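Local coordinates for putative cell adhesion protein (Bacteroides thetaiotaomicron, PDB 4DGU), which is a putative cell adhesion protein of the fimbrillin-like family, probably contributes to a pilus on the bacterial surface, and binds zinc ions in the crystal, at residues 130-135 with 176-181; 144-149 with 203-208; 151-156 with 190-195; 194-199 with 215-220. All coordinates share one frame; numbering follows the deposited sequence.

Contact 1 (130-135 with 176-181)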
loop_
_atom_site.group_PDB
_atom_site.type_symbol
_atom_site.label_atom_id
_atom_site.label_comp_id
_atom_site.label_asym_id
_atom_site.label_seq_id
_atom_site.Cartn_x
_atom_site.Cartn_y
_atom_site.Cartn_z
ATOM N N VAL A 130 7.969 16.355 -11.290
ATOM C CA VAL A 130 7.916 14.893 -11.271
ATOM C C VAL A 130 8.331 14.326 -12.651
ATOM O O VAL A 130 7.558 14.465 -13.593
ATOM C CB VAL A 130 6.494 14.383 -10.818
ATOM C CG1 VAL A 130 6.404 12.854 -10.786
ATOM C CG2 VAL A 130 6.091 14.974 -9.456
ATOM N N PRO A 131 9.530 13.700 -12.809
ATOM C CA PRO A 131 9.882 13.113 -14.118
ATOM C C PRO A 131 9.004 11.919 -14.467
ATOM O O PRO A 131 8.499 11.198 -13.585
ATOM C CB PRO A 131 11.341 12.664 -13.950
ATOM C CG PRO A 131 11.799 13.157 -12.656
ATOM C CD PRO A 131 10.598 13.462 -11.819
ATOM N N VAL A 132 8.812 11.724 -15.766
ATOM C CA VAL A 132 8.005 10.635 -16.309
ATOM C C VAL A 132 8.909 9.752 -17.175
ATOM O O VAL A 132 9.555 10.254 -18.101
ATOM C CB VAL A 132 6.759 11.144 -17.106
ATOM C CG1 VAL A 132 5.844 9.977 -17.482
ATOM C CG2 VAL A 132 5.985 12.201 -16.319
ATOM N N ILE A 133 8.951 8.444 -16.868
ATOM C CA ILE A 133 9.745 7.497 -17.655
ATOM C C ILE A 133 8.837 6.466 -18.300
ATOM O O ILE A 133 7.910 5.973 -17.660
ATOM C CB ILE A 133 10.902 6.829 -16.859
ATOM C CG1 ILE A 133 10.402 6.010 -15.648
ATOM C CG2 ILE A 133 11.939 7.883 -16.432
ATOM C CD1 ILE A 133 11.455 5.138 -15.030
ATOM N N ILE A 134 9.110 6.145 -19.565
ATOM C CA ILE A 134 8.380 5.124 -20.331
ATOM C C ILE A 134 9.204 3.848 -20.320
ATOM O O ILE A 134 10.354 3.827 -20.782
ATOM C CB ILE A 134 7.990 5.518 -21.796
ATOM C CG1 ILE A 134 7.432 6.957 -21.884
ATOM C CG2 ILE A 134 6.987 4.480 -22.403
ATOM C CD1 ILE A 134 7.375 7.512 -23.346
ATOM N N LEU A 135 8.599 2.779 -19.803
ATOM C CA LEU A 135 9.272 1.485 -19.710
ATOM C C LEU A 135 8.498 0.407 -20.434
ATOM O O LEU A 135 7.264 0.470 -20.535
ATOM C CB LEU A 135 9.484 1.077 -18.225
ATOM C CG LEU A 135 10.048 2.140 -17.285
ATOM C CD1 LEU A 135 9.727 1.816 -15.849
ATOM C CD2 LEU A 135 11.526 2.349 -17.506
ATOM N N ILE A 176 -0.153 16.095 -22.582
ATOM C CA ILE A 176 1.299 16.267 -22.542
ATOM C C ILE A 176 1.935 15.025 -23.168
ATOM O O ILE A 176 1.700 13.925 -22.677
ATOM C CB ILE A 176 1.773 16.480 -21.052
ATOM C CG1 ILE A 176 1.010 17.653 -20.349
ATOM C CG2 ILE A 176 3.296 16.679 -20.965
ATOM C CD1 ILE A 176 0.493 17.337 -18.906
ATOM N N GLU A 177 2.721 15.191 -24.245
ATOM C CA GLU A 177 3.432 14.061 -24.842
ATOM C C GLU A 177 4.681 13.732 -23.979
ATOM O O GLU A 177 5.379 14.646 -23.512
ATOM C CB GLU A 177 3.818 14.337 -26.296
ATOM C CG GLU A 177 4.073 13.059 -27.082
ATOM C CD GLU A 177 4.628 13.198 -28.489
ATOM O OE1 GLU A 177 4.479 14.282 -29.102
ATOM O OE2 GLU A 177 5.183 12.195 -28.993
ATOM N N VAL A 178 4.924 12.427 -23.747
ATOM C CA VAL A 178 6.020 11.945 -22.908
ATOM C C VAL A 178 7.200 11.554 -23.799
ATOM O O VAL A 178 7.054 10.804 -24.759
ATOM C CB VAL A 178 5.565 10.794 -21.957
ATOM C CG1 VAL A 178 6.688 10.353 -21.012
ATOM C CG2 VAL A 178 4.363 11.217 -21.137
ATOM N N LYS A 179 8.364 12.099 -23.484
ATOM C CA LYS A 179 9.609 11.819 -24.193
ATOM C C LYS A 179 10.215 10.491 -23.731
ATOM O O LYS A 179 10.104 10.123 -22.551
ATOM C CB LYS A 179 10.632 12.955 -23.945
ATOM C CG LYS A 179 10.111 14.341 -24.291
ATOM C CD LYS A 179 11.106 15.098 -25.162
ATOM C CE LYS A 179 10.532 16.403 -25.661
ATOM N NZ LYS A 179 11.277 16.926 -26.845
ATOM N N LYS A 180 10.872 9.779 -24.655
ATOM C CA LYS A 180 11.590 8.552 -24.341
ATOM C C LYS A 180 12.958 8.938 -23.734
ATOM O O LYS A 180 13.418 10.071 -23.934
ATOM C CB LYS A 180 11.769 7.687 -25.597
ATOM C CG LYS A 180 10.502 7.052 -26.169
ATOM C CD LYS A 180 10.841 6.187 -27.379
ATOM C CE LYS A 180 11.407 6.973 -28.562
ATOM N NZ LYS A 180 11.870 6.085 -29.672
ATOM N N VAL A 181 13.624 7.992 -23.041
ATOM C CA VAL A 181 14.961 8.194 -22.442
ATOM C C VAL A 181 15.992 8.654 -23.509
ATOM O O VAL A 181 16.793 9.554 -23.231
ATOM C CB VAL A 181 15.401 6.885 -21.734
ATOM C CG1 VAL A 181 16.893 6.894 -21.399
ATOM C CG2 VAL A 181 14.550 6.630 -20.485
HETATM O O HOH W 1 10.320 11.597 -20.252
HETATM O O HOH W 2 10.758 7.861 -21.011
HETATM O O HOH W 3 12.056 5.623 -22.849
#
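Val-178 meets Val-132 and Ile-134 chiefly through one methyl group. Its CG1, anti to the backbone N (chi1 -176°), lies 3.6 Å from Val-132 CG1 and equally 3.6 Å from Ile-134 CG1, so it touches two residues of strand 130-135 that point the same way. The valine side chains cross at about a right angle. Ile-134 reaches further: its CD1 runs on to the backbone of Val-178, 3.6 Å from Val-178 O, and brushes Lys-180 CG. An alanine in place of Ile-134 would probably open a gap beside Val-178 CG1 and leave Lys-180 CG without this apolar neighbour. Leu-150 and Val-148 pack against this dense patch, which thus lies between strand 120-135 and strand 147-159, members of different sheets.

Alongside this patch the backbones do not pair directly, and water joins them. One water donates to both Val-132 O, at 2.6 Å, and Lys-179 O, at 2.7 Å. A second accepts from Ile-134 N, at 2.8 Å, and also donates to Lys-179 O, which thus takes two water hydrogens. A third links Val-181 N to Ile-134 O, the latter over a longer 3.2 Å. Direct contact here is therefore apolar, while Val-132 O, both Ile-134 N and O, Lys-179 O and Val-181 N are bridged by water.

Contact 2 (144-149 with 203-208)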
loop_
_atom_site.group_PDB
_atom_site.type_symbol
_atom_site.label_atom_id
_atom_site.label_comp_id
_atom_site.label_asym_id
_atom_site.label_seq_id
_atom_site.Cartn_x
_atom_site.Cartn_y
_atom_site.Cartn_z
ATOM N N GLY A 144 10.531 2.061 -28.818
ATOM C CA GLY A 144 9.672 1.984 -29.999
ATOM C C GLY A 144 9.210 3.303 -30.606
ATOM O O GLY A 144 9.715 4.380 -30.255
ATOM N N GLU A 145 8.241 3.228 -31.546
ATOM C CA GLU A 145 7.740 4.417 -32.253
ATOM C C GLU A 145 6.311 4.830 -31.814
ATOM O O GLU A 145 5.723 5.759 -32.384
ATOM C CB GLU A 145 7.808 4.212 -33.779
ATOM C CG GLU A 145 9.231 4.121 -34.329
ATOM C CD GLU A 145 10.113 5.350 -34.173
ATOM O OE1 GLU A 145 10.031 6.257 -35.033
ATOM O OE2 GLU A 145 10.923 5.382 -33.217
ATOM N N ALA A 146 5.789 4.184 -30.768
ATOM C CA ALA A 146 4.489 4.515 -30.206
ATOM C C ALA A 146 4.511 5.883 -29.522
ATOM O O ALA A 146 5.517 6.259 -28.911
ATOM C CB ALA A 146 4.076 3.453 -29.212
ATOM N N LYS A 147 3.412 6.632 -29.654
ATOM C CA LYS A 147 3.240 7.940 -29.027
ATOM C C LYS A 147 2.557 7.724 -27.664
ATOM O O LYS A 147 1.527 7.062 -27.601
ATOM C CB LYS A 147 2.432 8.892 -29.947
ATOM C CG LYS A 147 2.247 10.319 -29.402
ATOM C CD LYS A 147 1.841 11.325 -30.481
ATOM C CE LYS A 147 0.349 11.400 -30.729
ATOM N NZ LYS A 147 0.014 12.435 -31.746
ATOM N N VAL A 148 3.168 8.236 -26.581
ATOM C CA VAL A 148 2.654 8.124 -25.218
ATOM C C VAL A 148 2.325 9.533 -24.741
ATOM O O VAL A 148 3.190 10.413 -24.753
ATOM C CB VAL A 148 3.629 7.392 -24.227
ATOM C CG1 VAL A 148 2.971 7.178 -22.861
ATOM C CG2 VAL A 148 4.119 6.057 -24.797
ATOM N N GLU A 149 1.071 9.733 -24.318
ATOM C CA GLU A 149 0.591 11.017 -23.809
ATOM C C GLU A 149 -0.082 10.857 -22.450
ATOM O O GLU A 149 -0.681 9.825 -22.183
ATOM C CB GLU A 149 -0.414 11.632 -24.787
ATOM C CG GLU A 149 0.117 11.944 -26.174
ATOM C CD GLU A 149 -0.969 12.451 -27.105
ATOM O OE1 GLU A 149 -1.852 11.644 -27.483
ATOM O OE2 GLU A 149 -0.955 13.661 -27.433
ATOM N N ILE A 203 -1.715 5.545 -25.444
ATOM C CA ILE A 203 -0.626 5.068 -26.277
ATOM C C ILE A 203 -1.204 4.898 -27.692
ATOM O O ILE A 203 -2.212 4.202 -27.876
ATOM C CB ILE A 203 0.143 3.820 -25.751
ATOM C CG1 ILE A 203 1.255 3.403 -26.733
ATOM C CG2 ILE A 203 -0.782 2.653 -25.390
ATOM C CD1 ILE A 203 2.376 2.717 -26.147
ATOM N N THR A 204 -0.596 5.592 -28.662
ATOM C CA THR A 204 -0.991 5.581 -30.058
ATOM C C THR A 204 0.139 4.969 -30.896
ATOM O O THR A 204 1.282 5.423 -30.838
ATOM C CB THR A 204 -1.362 7.008 -30.512
ATOM O OG1 THR A 204 -2.322 7.558 -29.611
ATOM C CG2 THR A 204 -1.900 7.057 -31.939
ATOM N N VAL A 205 -0.182 3.928 -31.663
ATOM C CA VAL A 205 0.782 3.281 -32.554
ATOM C C VAL A 205 -0.005 2.798 -33.772
ATOM O O VAL A 205 -0.894 1.951 -33.651
ATOM C CB VAL A 205 1.678 2.186 -31.885
ATOM C CG1 VAL A 205 0.866 1.051 -31.268
ATOM C CG2 VAL A 205 2.744 1.661 -32.849
ATOM N N GLY A 206 0.285 3.424 -34.909
ATOM C CA GLY A 206 -0.365 3.152 -36.183
ATOM C C GLY A 206 -1.837 3.504 -36.156
ATOM O O GLY A 206 -2.679 2.641 -36.433
ATOM N N GLY A 207 -2.130 4.751 -35.754
ATOM C CA GLY A 207 -3.479 5.302 -35.627
ATOM C C GLY A 207 -4.446 4.498 -34.767
ATOM O O GLY A 207 -5.663 4.552 -34.990
ATOM N N VAL A 208 -3.905 3.710 -33.806
ATOM C CA VAL A 208 -4.663 2.862 -32.876
ATOM C C VAL A 208 -4.290 3.286 -31.466
ATOM O O VAL A 208 -3.117 3.200 -31.089
ATOM C CB VAL A 208 -4.443 1.337 -33.103
ATOM C CG1 VAL A 208 -5.225 0.507 -32.085
ATOM C CG2 VAL A 208 -4.821 0.926 -34.525
#
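Lys-147 and Thr-204 form an antiparallel hydrogen-bonded pair, their CA atoms 5.0 Å apart. Lys-147 N donates to Thr-204 O at 2.7 Å and Thr-204 N returns a bond to Lys-147 O at 2.8 Å, both nearly straight. The next pair, Val-148 with Ile-203, is non-hydrogen-bonded; there Ile-203 CA comes within 3.2 Å of Lys-147 O in a CA-H...O contact. In the other direction the chains stay together as far as Ala-146 and Val-205, and 144-146 then leaves the sheet, with Ala-146 N bonded to Tyr-142 OH.

Thr-204 lies on the first arm of a beta-hairpin, just before its turn. Strand 201-204 turns back into strand 209-214 through Gly-206 and Gly-207, both at positive phi, and Val-205 N bonds to Val-208 O across the turn. Strand 147-159 lines up beside the first arm of this hairpin in the six-stranded antiparallel sheet.

Ile-203 carries the apolar side. Its CG1 is anti to the backbone N (chi1 179°), and the chain beyond ends in CD1, 3.6 Å from Ala-146 CB and 4.0 Å from Val-148 CG2. An alanine in place of Ile-203 would probably leave Ala-146 CB and Val-148 CG2 without the methyl that touches them both. Val-205 CB also touches Ala-146 CB, at 3.8 Å. On the opposite face Lys-147 and Thr-204 stand side by side, CB to CB at 4.3 Å; Lys-147 CG packs on Glu-177, and the chain bends beyond it, its end leading away from Thr-204. Gly-236 of the third subunit packs on Ile-203.

Contact 3 (151-156 with 190-195). With ZN (zinc ion), chain C.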
loop_
_atom_site.group_PDB
_atom_site.type_symbol
_atom_site.label_atom_id
_atom_site.label_comp_id
_atom_site.label_asym_id
_atom_site.label_seq_id
_atom_site.Cartn_x
_atom_site.Cartn_y
_atom_site.Cartn_z
ATOM N N SER A 151 -2.801 12.993 -19.641
ATOM C CA SER A 151 -3.758 14.091 -19.505
ATOM C C SER A 151 -3.778 14.482 -18.031
ATOM O O SER A 151 -4.383 13.794 -17.195
ATOM C CB SER A 151 -5.141 13.712 -20.030
ATOM O OG SER A 151 -6.071 14.742 -19.741
ATOM N N LEU A 152 -3.028 15.553 -17.714
ATOM C CA LEU A 152 -2.823 16.066 -16.362
ATOM C C LEU A 152 -2.914 17.579 -16.314
ATOM O O LEU A 152 -2.875 18.237 -17.345
ATOM C CB LEU A 152 -1.433 15.642 -15.867
ATOM C CG LEU A 152 -1.189 14.158 -15.637
ATOM C CD1 LEU A 152 0.269 13.901 -15.372
ATOM C CD2 LEU A 152 -2.069 13.606 -14.497
ATOM N N LYS A 153 -2.978 18.137 -15.107
ATOM C CA LYS A 153 -3.003 19.574 -14.908
ATOM C C LYS A 153 -1.574 20.084 -15.122
ATOM O O LYS A 153 -0.601 19.504 -14.621
ATOM C CB LYS A 153 -3.590 19.904 -13.535
ATOM C CG LYS A 153 -5.072 19.556 -13.470
ATOM C CD LYS A 153 -5.636 19.505 -12.066
ATOM C CE LYS A 153 -6.937 18.727 -12.018
ATOM N NZ LYS A 153 -7.969 19.257 -12.956
ATOM N N ASN A 154 -1.442 21.130 -15.945
ATOM C CA ASN A 154 -0.157 21.633 -16.391
ATOM C C ASN A 154 0.128 23.076 -15.939
ATOM O O ASN A 154 1.048 23.706 -16.467
ATOM C CB ASN A 154 -0.143 21.501 -17.913
ATOM C CG ASN A 154 1.187 21.666 -18.567
ATOM O OD1 ASN A 154 2.156 20.989 -18.238
ATOM N ND2 ASN A 154 1.250 22.578 -19.518
ATOM N N GLU A 155 -0.618 23.594 -14.936
ATOM C CA GLU A 155 -0.378 24.943 -14.394
ATOM C C GLU A 155 -0.423 24.945 -12.886
ATOM O O GLU A 155 -1.308 24.356 -12.282
ATOM C CB GLU A 155 -1.362 26.001 -14.924
ATOM C CG GLU A 155 -1.049 26.523 -16.312
ATOM C CD GLU A 155 -1.625 25.678 -17.428
ATOM O OE1 GLU A 155 -2.712 25.083 -17.226
ATOM O OE2 GLU A 155 -1.000 25.627 -18.513
ATOM N N GLY A 156 0.552 25.607 -12.286
ATOM C CA GLY A 156 0.659 25.686 -10.841
ATOM C C GLY A 156 1.383 26.915 -10.366
ATOM O O GLY A 156 1.767 27.775 -11.155
ATOM N N LEU A 190 3.823 18.534 -13.102
ATOM C CA LEU A 190 3.736 19.251 -11.844
ATOM C C LEU A 190 3.129 18.346 -10.773
ATOM O O LEU A 190 2.304 17.500 -11.131
ATOM C CB LEU A 190 2.945 20.556 -11.992
ATOM C CG LEU A 190 3.449 21.581 -13.022
ATOM C CD1 LEU A 190 2.489 22.737 -13.137
ATOM C CD2 LEU A 190 4.854 22.112 -12.671
ATOM N N PRO A 191 3.576 18.448 -9.481
ATOM C CA PRO A 191 2.992 17.586 -8.422
ATOM C C PRO A 191 1.484 17.767 -8.279
ATOM O O PRO A 191 0.978 18.879 -8.188
ATOM C CB PRO A 191 3.707 18.045 -7.148
ATOM C CG PRO A 191 4.896 18.796 -7.603
ATOM C CD PRO A 191 4.578 19.386 -8.923
ATOM N N GLN A 192 0.766 16.647 -8.299
ATOM C CA GLN A 192 -0.685 16.565 -8.212
ATOM C C GLN A 192 -1.102 15.154 -7.855
ATOM O O GLN A 192 -0.324 14.212 -8.030
ATOM C CB GLN A 192 -1.339 16.984 -9.545
ATOM C CG GLN A 192 -0.858 16.185 -10.759
ATOM C CD GLN A 192 -1.162 16.872 -12.058
ATOM O OE1 GLN A 192 -2.248 16.766 -12.601
ATOM N NE2 GLN A 192 -0.209 17.596 -12.587
ATOM N N LYS A 193 -2.349 15.003 -7.411
ATOM C CA LYS A 193 -2.910 13.716 -7.098
ATOM C C LYS A 193 -3.495 13.074 -8.354
ATOM O O LYS A 193 -4.283 13.690 -9.075
ATOM C CB LYS A 193 -3.975 13.842 -5.985
ATOM C CG LYS A 193 -4.752 12.553 -5.701
ATOM C CD LYS A 193 -4.518 12.048 -4.300
ATOM C CE LYS A 193 -5.216 10.733 -4.052
ATOM N NZ LYS A 193 -6.689 10.884 -3.808
ATOM N N ILE A 194 -3.124 11.808 -8.583
ATOM C CA ILE A 194 -3.700 10.967 -9.642
ATOM C C ILE A 194 -4.528 9.920 -8.908
ATOM O O ILE A 194 -4.001 9.254 -8.023
ATOM C CB ILE A 194 -2.626 10.330 -10.563
ATOM C CG1 ILE A 194 -1.788 11.390 -11.317
ATOM C CG2 ILE A 194 -3.290 9.336 -11.534
ATOM C CD1 ILE A 194 -0.517 10.832 -11.917
ATOM N N ASN A 195 -5.811 9.806 -9.233
ATOM C CA ASN A 195 -6.697 8.816 -8.595
ATOM C C ASN A 195 -6.580 7.434 -9.242
ATOM O O ASN A 195 -6.293 7.327 -10.439
ATOM C CB ASN A 195 -8.155 9.276 -8.657
ATOM C CG ASN A 195 -8.387 10.630 -8.042
ATOM O OD1 ASN A 195 -7.934 10.938 -6.934
ATOM N ND2 ASN A 195 -9.101 11.469 -8.758
HETATM ZN ZN ZN C . -2.562 25.141 -19.859
#
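The hydrogen bonds between Gln-192 and Lys-153 dominate. The carboxamide of Gln-192 lies against the backbone of Lys-153 much as a peptide group of an adjacent strand would: OE1 accepts from Lys-153 N at 2.9 Å, on a lone pair, and NE2 donates to Lys-153 O at 2.8 Å. The second hydrogen of NE2 goes to Leu-190 O at 2.9 Å, almost straight at the hydrogen but reaching that oxygen from above its carbonyl plane. Three bonds thus hold this buried amide and fix which end is oxygen. Leu-152 CB adds van der Waals contact, 3.5 Å from Gln-192 OE1.

The apolar pair is Leu-152 CD2 with Ile-194 CG1, at 3.9 Å, the two side chains crossing at about a right angle. Leu-190 CD1 presses on the backbone instead, 3.6 Å from Gly-156 N, where a CB on the glycine would be tight.

The metal contact involves Glu-155, which does not touch Gln-192. Its carboxylate meets a zinc ion through both oxygens, OE2 at 2.1 Å and OE1 at a longer 2.6 Å, and Glu-174 supplies another carboxylate.

Around the contact, strand 147-159 is flanked by strand 173-177, which supplies Ile-176 to Leu-152, and by strand 165-167, whose Ile-167 packs on Lys-153, Leu-190 and Gln-192. Segment 190-195 continues from this contact into strand 193-194, paired with strand 218-219.

Contact 4 (194-199 with 215-220). With ZN (zinc ion), chain F.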
loop_
_atom_site.group_PDB
_atom_site.type_symbol
_atom_site.label_atom_id
_atom_site.label_comp_id
_atom_site.label_asym_id
_atom_site.label_seq_id
_atom_site.Cartn_x
_atom_site.Cartn_y
_atom_site.Cartn_z
ATOM N N ILE A 194 -3.124 11.808 -8.583
ATOM C CA ILE A 194 -3.700 10.967 -9.642
ATOM C C ILE A 194 -4.528 9.920 -8.908
ATOM O O ILE A 194 -4.001 9.254 -8.023
ATOM C CB ILE A 194 -2.626 10.330 -10.563
ATOM C CG1 ILE A 194 -1.788 11.390 -11.317
ATOM C CG2 ILE A 194 -3.290 9.336 -11.534
ATOM C CD1 ILE A 194 -0.517 10.832 -11.917
ATOM N N ASN A 195 -5.811 9.806 -9.233
ATOM C CA ASN A 195 -6.697 8.816 -8.595
ATOM C C ASN A 195 -6.580 7.434 -9.242
ATOM O O ASN A 195 -6.293 7.327 -10.439
ATOM C CB ASN A 195 -8.155 9.276 -8.657
ATOM C CG ASN A 195 -8.387 10.630 -8.042
ATOM O OD1 ASN A 195 -7.934 10.938 -6.934
ATOM N ND2 ASN A 195 -9.101 11.469 -8.758
ATOM N N ALA A 196 -6.818 6.380 -8.440
ATOM C CA ALA A 196 -6.853 4.976 -8.877
ATOM C C ALA A 196 -7.906 4.818 -9.952
ATOM O O ALA A 196 -9.015 5.368 -9.830
ATOM C CB ALA A 196 -7.149 4.068 -7.704
ATOM N N GLY A 197 -7.508 4.190 -11.057
ATOM C CA GLY A 197 -8.382 3.986 -12.207
ATOM C C GLY A 197 -8.613 5.218 -13.071
ATOM O O GLY A 197 -9.468 5.188 -13.965
ATOM N N GLU A 198 -7.882 6.315 -12.817
ATOM C CA GLU A 198 -8.027 7.552 -13.599
ATOM C C GLU A 198 -7.353 7.296 -14.945
ATOM O O GLU A 198 -6.184 6.900 -14.987
ATOM C CB GLU A 198 -7.432 8.772 -12.845
ATOM C CG GLU A 198 -7.960 10.146 -13.261
ATOM C CD GLU A 198 -7.491 11.363 -12.455
ATOM O OE1 GLU A 198 -6.822 11.200 -11.406
ATOM O OE2 GLU A 198 -7.820 12.497 -12.876
ATOM N N GLU A 199 -8.126 7.435 -16.034
ATOM C CA GLU A 199 -7.682 7.163 -17.403
ATOM C C GLU A 199 -6.933 8.353 -17.956
ATOM O O GLU A 199 -7.387 8.991 -18.903
ATOM C CB GLU A 199 -8.878 6.803 -18.290
ATOM C CG GLU A 199 -9.779 5.753 -17.667
ATOM C CD GLU A 199 -11.010 5.405 -18.471
ATOM O OE1 GLU A 199 -11.079 5.794 -19.656
ATOM O OE2 GLU A 199 -11.928 4.770 -17.908
ATOM N N VAL A 215 -3.224 2.441 -11.405
ATOM C CA VAL A 215 -3.756 1.291 -10.688
ATOM C C VAL A 215 -4.081 1.681 -9.262
ATOM O O VAL A 215 -5.009 1.142 -8.669
ATOM C CB VAL A 215 -2.810 0.060 -10.737
ATOM C CG1 VAL A 215 -2.848 -0.599 -12.110
ATOM C CG2 VAL A 215 -1.365 0.424 -10.346
ATOM N N GLU A 216 -3.316 2.621 -8.716
ATOM C CA GLU A 216 -3.435 3.114 -7.342
ATOM C C GLU A 216 -3.402 4.653 -7.289
ATOM O O GLU A 216 -3.010 5.305 -8.257
ATOM C CB GLU A 216 -2.279 2.519 -6.497
ATOM C CG GLU A 216 -2.542 2.497 -4.998
ATOM C CD GLU A 216 -3.827 1.823 -4.538
ATOM O OE1 GLU A 216 -3.927 0.579 -4.678
ATOM O OE2 GLU A 216 -4.708 2.524 -3.983
ATOM N N ASP A 217 -3.836 5.219 -6.156
ATOM C CA ASP A 217 -3.798 6.651 -5.872
ATOM C C ASP A 217 -2.354 7.066 -5.750
ATOM O O ASP A 217 -1.568 6.356 -5.096
ATOM C CB ASP A 217 -4.562 6.962 -4.574
ATOM C CG ASP A 217 -6.058 7.201 -4.696
ATOM O OD1 ASP A 217 -6.638 6.855 -5.750
ATOM O OD2 ASP A 217 -6.650 7.734 -3.739
ATOM N N LEU A 218 -1.977 8.169 -6.429
ATOM C CA LEU A 218 -0.598 8.696 -6.417
ATOM C C LEU A 218 -0.635 10.153 -6.132
ATOM O O LEU A 218 -0.984 10.923 -7.014
ATOM C CB LEU A 218 0.141 8.442 -7.753
ATOM C CG LEU A 218 0.321 6.997 -8.212
ATOM C CD1 LEU A 218 0.513 6.934 -9.722
ATOM C CD2 LEU A 218 1.479 6.331 -7.500
ATOM N N ASP A 219 -0.332 10.540 -4.895
ATOM C CA ASP A 219 -0.325 11.929 -4.466
ATOM C C ASP A 219 1.108 12.433 -4.634
ATOM O O ASP A 219 1.899 12.428 -3.682
ATOM C CB ASP A 219 -0.839 12.046 -3.012
ATOM C CG ASP A 219 -1.231 13.452 -2.553
ATOM O OD1 ASP A 219 -1.305 14.372 -3.413
ATOM O OD2 ASP A 219 -1.488 13.630 -1.335
ATOM N N LEU A 220 1.453 12.790 -5.884
ATOM C CA LEU A 220 2.810 13.158 -6.287
ATOM C C LEU A 220 3.296 14.430 -5.632
ATOM O O LEU A 220 2.533 15.381 -5.463
ATOM C CB LEU A 220 2.920 13.296 -7.808
ATOM C CG LEU A 220 2.445 12.083 -8.669
ATOM C CD1 LEU A 220 2.282 12.515 -10.112
ATOM C CD2 LEU A 220 3.393 10.880 -8.556
HETATM ZN ZN ZN F . -12.912 3.251 -19.128
HETATM O O HOH W 4 -9.115 9.381 -4.365
HETATM O O HOH W 5 -11.772 2.034 -20.690
#
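Ile-194, Ala-196 and Leu-218 have the most surface buried here; two are paired through backbone, and the third is held by a side chain. Ile-194 and Leu-218 form an antiparallel hydrogen-bonded pair: Ile-194 N donates to Leu-218 O at 2.8 Å, and Leu-218 N to Ile-194 O, also at 2.8 Å. Their side chains lie on one face of this short two-stranded sheet, both packed on Leu-226 of strand 225-230. Leu-220 joins them, its CD1 3.7 Å from Ile-194 CD1.

Ala-196 depends on Asp-217. Its N donates to Asp-217 OD1 at 2.7 Å, nearly in line with the CG-OD1 bond, and its CB packs on the same oxygen at 3.4 Å. With CG anti to the carbonyl carbon (chi1 -87°), the aspartate turns its carboxylate to this N-H. The other oxygen, Asp-217 OD2, forms a salt bridge with Lys-193 and accepts from a water that also donates to Asn-195 OD1; lysine, water and amide N-H together would probably favour the charged carboxylate at this rim.

Beyond the bridge the chain swings round in a type II beta turn from Asn-195 to Glu-198, with Gly-197 at its positive-phi position. Glu-198 OE1 accepts from Asn-195 N at 2.8 Å, tying the two ends of the turn. The turn delivers Glu-199 to a zinc ion, bound by its OE2 at 2.2 Å together with a water and Glu-137 of the third subunit. The arrangement is a short antiparallel bridge and beta turn leading into an intersubunit zinc site.

How the contacts relate
Contacts 1 and 3 are buried, contact 2 lies at the surface, and contact 4 is buried on one face and open at its rim. Strand 147-159 serves contact 2 at its start and contact 3 farther along, and its neighbour 173-177 brings in contact 1; Val-178 N and Val-148 O join contacts 1 and 2. Contacts 3 and 4 share Ile-194 and Asn-195 and meet again where Gln-192 O bonds to Leu-220 N. The chemistry follows position: methyl packing and waters between sheets in contact 1, strand pairing in contacts 2 and 4, and a buried amide in contact 3. Contacts 3 and 4 each hold a zinc-binding glutamate, the latter site shared with another subunit.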